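Local atomic coordinates of transcriptional regulator, SorC family (Enterococcus faecalis, PDB entry 2O0M), a protein that probably binds DNA and a carbohydrate effector to regulate transcription. Residues Gly178-Ala183 and Tyr285-Ile290; Val239-Gly244 and Glu271-Phe276. One frame throughout, in Å; residues are numbered along the deposited sequence.

Contact 1. Residues Gly178-Ala183 and Tyr285-Ile290; sequences GGIGEA and YKIPRI
Gly178 and Ile290 are joined by the one direct hydrogen bond between the two segments. Gly178 N donates to Ile290 O over 2.8 Å, and the angle of 165° at the hydrogen makes the bond nearly straight. The Ile290 side chain packs against the same glycine. Its CD1 lies 3.9 Å from Gly178 O and also approaches Gly179 CA. Gly179 has a positive phi, which favours glycine.

Farther along, the contact is apolar. Ile180 CD1 meets Ile287 CD1 at 3.7 Å, and the two side chains cross at about a right angle. In Ile287, chi1 (63°) places CG1 between the backbone N and the carbonyl carbon, and chi2 (171°) extends CD1 toward Ile180. This CD1 also comes 3.8 Å from Gly179 O.

Two waters join the backbones between these direct contacts. Water 1 donates to Gly178 O and Pro288 O and accepts from Ile290 N at 3.0 Å. Water 2 donates to Gly179 O and Pro288 O, the latter at 2.9 Å. Pro288 O therefore receives a hydrogen from each water.

Outside the pair, Glu210 takes hydrogen bonds from the backbone N of Ile180 and of Glu182. Glu182 forms salt bridges with Arg252 and Arg253. Ile180 also packs on Met149, and Ile287 on Met255.

The contact ties the loop between strand 169-175 and helix 188-199 to the chain leaving strand 283-286, within the putative sugar-binding domain. Its polar part is all backbone and water, and its side-chain part is all isoleucine. The two segments are held by one backbone bond, water bridges and isoleucine packing, with no charged pair across them.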
loop_
_atom_site.group_PDB
_atom_site.type_symbol
_atom_site.label_atom_id
_atom_site.label_comp_id
_atom_site.label_asym_id
_atom_site.label_seq_id
_atom_site.Cartn_x
_atom_site.Cartn_y
_atom_site.Cartn_z
ATOM N N GLY A 178 -2.047 -9.169 -7.285
ATOM C CA GLY A 178 -2.721 -10.418 -6.954
ATOM C C GLY A 178 -1.737 -11.417 -6.371
ATOM O O GLY A 178 -0.529 -11.219 -6.431
ATOM N N GLY A 179 -2.251 -12.494 -5.789
ATOM C CA GLY A 179 -1.390 -13.587 -5.322
ATOM C C GLY A 179 -0.520 -13.220 -4.144
ATOM O O GLY A 179 0.620 -13.661 -4.025
ATOM N N ILE A 180 -1.066 -12.398 -3.256
ATOM C CA ILE A 180 -0.291 -11.891 -2.128
ATOM C C ILE A 180 -0.354 -12.793 -0.895
ATOM O O ILE A 180 0.562 -12.777 -0.073
ATOM C CB ILE A 180 -0.733 -10.452 -1.779
ATOM C CG1 ILE A 180 -0.393 -9.497 -2.934
ATOM C CG2 ILE A 180 -0.104 -9.970 -0.466
ATOM C CD1 ILE A 180 1.079 -9.237 -3.130
ATOM N N GLY A 181 -1.431 -13.559 -0.750
ATOM C CA GLY A 181 -1.545 -14.527 0.340
ATOM C C GLY A 181 -2.264 -14.039 1.596
ATOM O O GLY A 181 -2.231 -14.711 2.631
ATOM N N GLU A 182 -2.931 -12.891 1.526
ATOM C CA GLU A 182 -3.690 -12.417 2.686
ATOM C C GLU A 182 -5.040 -13.121 2.821
ATOM O O GLU A 182 -5.549 -13.696 1.866
ATOM C CB GLU A 182 -3.947 -10.917 2.625
ATOM C CG GLU A 182 -2.702 -10.055 2.645
ATOM C CD GLU A 182 -1.992 -9.966 3.993
ATOM O OE1 GLU A 182 -2.383 -10.611 4.984
ATOM O OE2 GLU A 182 -1.013 -9.213 4.044
ATOM N N ALA A 183 -5.606 -13.034 4.018
ATOM C CA ALA A 183 -6.988 -13.463 4.265
ATOM C C ALA A 183 -7.988 -12.461 3.690
ATOM O O ALA A 183 -7.665 -11.294 3.471
ATOM C CB ALA A 183 -7.221 -13.649 5.744
ATOM N N TYR A 285 14.323 -10.006 -1.599
ATOM C CA TYR A 285 13.438 -11.019 -2.187
ATOM C C TYR A 285 12.172 -10.382 -2.761
ATOM O O TYR A 285 11.729 -9.330 -2.295
ATOM C CB TYR A 285 13.048 -12.049 -1.128
ATOM C CG TYR A 285 12.314 -13.263 -1.655
ATOM C CD1 TYR A 285 12.956 -14.184 -2.484
ATOM C CD2 TYR A 285 10.995 -13.516 -1.298
ATOM C CE1 TYR A 285 12.300 -15.301 -2.960
ATOM C CE2 TYR A 285 10.323 -14.638 -1.772
ATOM C CZ TYR A 285 10.987 -15.529 -2.604
ATOM O OH TYR A 285 10.353 -16.654 -3.081
ATOM N N LYS A 286 11.607 -11.028 -3.779
ATOM C CA LYS A 286 10.290 -10.657 -4.301
ATOM C C LYS A 286 9.477 -11.898 -4.664
ATOM O O LYS A 286 10.016 -12.904 -5.146
ATOM C CB LYS A 286 10.416 -9.718 -5.500
ATOM C CG LYS A 286 11.061 -10.342 -6.724
ATOM C CD LYS A 286 11.403 -9.287 -7.762
ATOM C CE LYS A 286 12.039 -9.921 -8.996
ATOM N NZ LYS A 286 12.164 -8.922 -10.100
ATOM N N ILE A 287 8.179 -11.836 -4.407
ATOM C CA ILE A 287 7.279 -12.936 -4.762
ATOM C C ILE A 287 6.931 -12.827 -6.246
ATOM O O ILE A 287 7.143 -11.770 -6.857
ATOM C CB ILE A 287 5.996 -12.949 -3.893
ATOM C CG1 ILE A 287 5.166 -11.671 -4.106
ATOM C CG2 ILE A 287 6.363 -13.128 -2.412
ATOM C CD1 ILE A 287 3.817 -11.717 -3.462
ATOM N N PRO A 288 6.415 -13.916 -6.847
ATOM C CA PRO A 288 6.029 -13.802 -8.256
ATOM C C PRO A 288 5.011 -12.681 -8.493
ATOM O O PRO A 288 4.065 -12.521 -7.723
ATOM C CB PRO A 288 5.455 -15.188 -8.572
ATOM C CG PRO A 288 6.145 -16.095 -7.603
ATOM C CD PRO A 288 6.187 -15.279 -6.335
ATOM N N ARG A 289 5.235 -11.895 -9.541
ATOM C CA ARG A 289 4.488 -10.655 -9.740
ATOM C C ARG A 289 3.212 -10.890 -10.526
ATOM O O ARG A 289 3.231 -11.503 -11.599
ATOM C CB ARG A 289 5.327 -9.612 -10.475
ATOM C CG ARG A 289 4.542 -8.367 -10.858
ATOM C CD ARG A 289 5.445 -7.301 -11.442
ATOM N NE ARG A 289 5.986 -7.702 -12.751
ATOM C CZ ARG A 289 5.387 -7.477 -13.920
ATOM N NH1 ARG A 289 4.215 -6.855 -13.983
ATOM N NH2 ARG A 289 5.971 -7.871 -15.050
ATOM N N ILE A 290 2.109 -10.390 -9.981
ATOM C CA ILE A 290 0.848 -10.310 -10.689
ATOM C C ILE A 290 0.337 -8.899 -10.457
ATOM O O ILE A 290 -0.256 -8.634 -9.425
ATOM C CB ILE A 290 -0.181 -11.318 -10.171
ATOM C CG1 ILE A 290 0.426 -12.723 -10.107
ATOM C CG2 ILE A 290 -1.437 -11.275 -11.049
ATOM C CD1 ILE A 290 -0.455 -13.754 -9.444
HETATM O O HOH W 1 2.139 -10.536 -6.961
HETATM O O HOH W 2 2.597 -14.405 -6.124
#

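Contact 2. Residues Val239-Gly244 and Glu271-Phe276; sequences VVHSIG and ESFGYF
The His241 ring has Phe273 CZ over one face, 3.3 Å above the plane and over the centre of the ring. The two ring planes meet at 42°, an oblique pair with centroids 4.4 Å apart. The first torsion of His241 (chi1 70°) puts CG between the backbone N and the carbonyl carbon, where CG and CB both meet Phe273 CZ. At the edge of the Phe273 ring, near its plane, Val239 CG1 touches CE1 at 3.6 Å. Val239 and Phe273 reach toward each other tip to tip. Tyr319 of helix 313-320 meets both the His241 ring and Phe273.

Ser272 OG approaches His241 CD2 obliquely at 3.0 Å. It also gives a weak hydrogen bond to Ser242 O.

Past the rings, the backbones pair as antiparallel strands. Gly244 and Glu271 form a hydrogen-bonded pair. Gly244 N donates to Glu271 O at 2.9 Å, and Glu271 N donates back to Gly244 O over the same length. Ile243 CA adds a CH···O contact to Glu271 O.

A type I' turn from Ser272 to Tyr275 carries Phe273. Glu271 braces it: OE2 accepts from Gly274 N at 2.8 Å on its anti side. Glu271 CG lies over one face of the Phe276 ring, offset toward the rim. The bend at chi2 then turns CD, and with it the carboxylate, toward Gly274 N. Arg253 forms a salt bridge with the same OE2.

The turn belongs to a beta hairpin attached to the end of strand 238-245, a central strand of the Rossmann-like sheet. Aromatic and apolar packing holds the tip of the hairpin, and backbone bonds hold its first strand beside the turn. The arginine probably stabilises the negative charge of Glu271 while that carboxylate secures the turn.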
loop_
_atom_site.group_PDB
_atom_site.type_symbol
_atom_site.label_atom_id
_atom_site.label_comp_id
_atom_site.label_asym_id
_atom_site.label_seq_id
_atom_site.Cartn_x
_atom_site.Cartn_y
_atom_site.Cartn_z
ATOM N N VAL A 239 -1.449 5.265 -6.473
ATOM C CA VAL A 239 -1.216 4.047 -5.706
ATOM C C VAL A 239 -1.242 4.394 -4.227
ATOM O O VAL A 239 -0.630 5.368 -3.815
ATOM C CB VAL A 239 0.126 3.382 -6.057
ATOM C CG1 VAL A 239 0.371 2.133 -5.200
ATOM C CG2 VAL A 239 0.153 2.971 -7.515
ATOM N N VAL A 240 -1.941 3.579 -3.447
ATOM C CA VAL A 240 -1.982 3.735 -1.991
ATOM C C VAL A 240 -1.622 2.397 -1.353
ATOM O O VAL A 240 -2.136 1.342 -1.747
ATOM C CB VAL A 240 -3.352 4.225 -1.456
ATOM C CG1 VAL A 240 -3.233 4.532 0.010
ATOM C CG2 VAL A 240 -3.824 5.437 -2.227
ATOM N N HIS A 241 -0.714 2.443 -0.376
ATOM C CA HIS A 241 -0.227 1.230 0.251
ATOM C C HIS A 241 0.246 1.495 1.665
ATOM O O HIS A 241 0.496 2.639 2.030
ATOM C CB HIS A 241 0.913 0.657 -0.590
ATOM C CG HIS A 241 2.168 1.478 -0.560
ATOM N ND1 HIS A 241 2.318 2.660 -1.252
ATOM C CD2 HIS A 241 3.343 1.264 0.074
ATOM C CE1 HIS A 241 3.527 3.146 -1.031
ATOM N NE2 HIS A 241 4.179 2.303 -0.250
ATOM N N SER A 242 0.370 0.429 2.453
ATOM C CA SER A 242 1.106 0.501 3.706
ATOM C C SER A 242 2.496 -0.098 3.503
ATOM O O SER A 242 2.913 -0.430 2.378
ATOM C CB SER A 242 0.332 -0.155 4.867
ATOM O OG SER A 242 0.912 0.157 6.123
ATOM N N ILE A 243 3.231 -0.176 4.600
ATOM C CA ILE A 243 4.552 -0.776 4.654
ATOM C C ILE A 243 4.480 -1.811 5.749
ATOM O O ILE A 243 4.098 -1.500 6.884
ATOM C CB ILE A 243 5.629 0.281 4.965
ATOM C CG1 ILE A 243 5.651 1.359 3.869
ATOM C CG2 ILE A 243 7.008 -0.356 5.097
ATOM C CD1 ILE A 243 6.318 2.645 4.313
ATOM N N GLY A 244 4.846 -3.041 5.418
ATOM C CA GLY A 244 4.758 -4.139 6.371
ATOM C C GLY A 244 6.072 -4.407 7.068
ATOM O O GLY A 244 7.145 -4.101 6.542
ATOM N N GLU A 271 8.399 -4.850 4.035
ATOM C CA GLU A 271 7.718 -5.373 2.862
ATOM C C GLU A 271 6.862 -4.266 2.240
ATOM O O GLU A 271 6.299 -3.403 2.937
ATOM C CB GLU A 271 6.826 -6.564 3.257
ATOM C CG GLU A 271 6.112 -7.257 2.091
ATOM C CD GLU A 271 4.855 -6.565 1.632
ATOM O OE1 GLU A 271 4.332 -5.696 2.362
ATOM O OE2 GLU A 271 4.376 -6.890 0.522
ATOM N N SER A 272 6.766 -4.296 0.918
ATOM C CA SER A 272 5.756 -3.506 0.224
ATOM C C SER A 272 5.569 -4.055 -1.190
ATOM O O SER A 272 6.554 -4.358 -1.877
ATOM C CB SER A 272 6.152 -2.033 0.183
ATOM O OG SER A 272 5.058 -1.236 -0.168
ATOM N N PHE A 273 4.314 -4.212 -1.601
ATOM C CA PHE A 273 3.964 -4.704 -2.956
ATOM C C PHE A 273 4.515 -6.100 -3.275
ATOM O O PHE A 273 4.631 -6.472 -4.450
ATOM C CB PHE A 273 4.424 -3.738 -4.048
ATOM C CG PHE A 273 4.043 -2.315 -3.829
ATOM C CD1 PHE A 273 2.755 -1.880 -4.066
ATOM C CD2 PHE A 273 4.994 -1.391 -3.444
ATOM C CE1 PHE A 273 2.422 -0.532 -3.873
ATOM C CE2 PHE A 273 4.656 -0.060 -3.251
ATOM C CZ PHE A 273 3.385 0.354 -3.464
ATOM N N GLY A 274 4.846 -6.881 -2.250
ATOM C CA GLY A 274 5.427 -8.202 -2.468
ATOM C C GLY A 274 6.923 -8.187 -2.702
ATOM O O GLY A 274 7.489 -9.183 -3.211
ATOM N N TYR A 275 7.553 -7.064 -2.361
ATOM C CA TYR A 275 9.013 -6.952 -2.300
ATOM C C TYR A 275 9.441 -6.853 -0.853
ATOM O O TYR A 275 8.758 -6.214 -0.049
ATOM C CB TYR A 275 9.514 -5.710 -3.042
ATOM C CG TYR A 275 9.110 -5.663 -4.504
ATOM C CD1 TYR A 275 9.958 -6.117 -5.505
ATOM C CD2 TYR A 275 7.865 -5.176 -4.879
ATOM C CE1 TYR A 275 9.580 -6.077 -6.838
ATOM C CE2 TYR A 275 7.472 -5.134 -6.201
ATOM C CZ TYR A 275 8.329 -5.573 -7.186
ATOM O OH TYR A 275 7.918 -5.514 -8.502
ATOM N N PHE A 276 10.579 -7.471 -0.526
ATOM C CA PHE A 276 11.130 -7.411 0.827
ATOM C C PHE A 276 12.453 -6.664 0.836
ATOM O O PHE A 276 13.289 -6.897 -0.024
ATOM C CB PHE A 276 11.298 -8.823 1.386
ATOM C CG PHE A 276 9.993 -9.511 1.622
ATOM C CD1 PHE A 276 9.404 -9.478 2.876
ATOM C CD2 PHE A 276 9.306 -10.117 0.574
ATOM C CE1 PHE A 276 8.189 -10.067 3.099
ATOM C CE2 PHE A 276 8.067 -10.705 0.788
ATOM C CZ PHE A 276 7.511 -10.684 2.045
#

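In the fold
Contact 2 is nested within the chain loop that contact 1 closes, and their centres are 11 Å apart. They meet directly where strands 275-277 and 283-286 run antiparallel. Phe276 N lies 2.8 Å from Tyr285 O, and Ile287 N lies 3.0 Å from Gly274 O, both probable hydrogen bonds. Lys286 CB packs on Tyr275 CD1. Arg253 also relates the two, with salt bridges to Glu182 of contact 1 and Glu271 of contact 2. A bound phosphate ion, probably from crystallisation, sits about 4 Å from the side chain of Ser242, whose OG is hydrogen-bonded to Ile306 O. It may mark a pocket beside contact 2 in the putative sugar-binding domain.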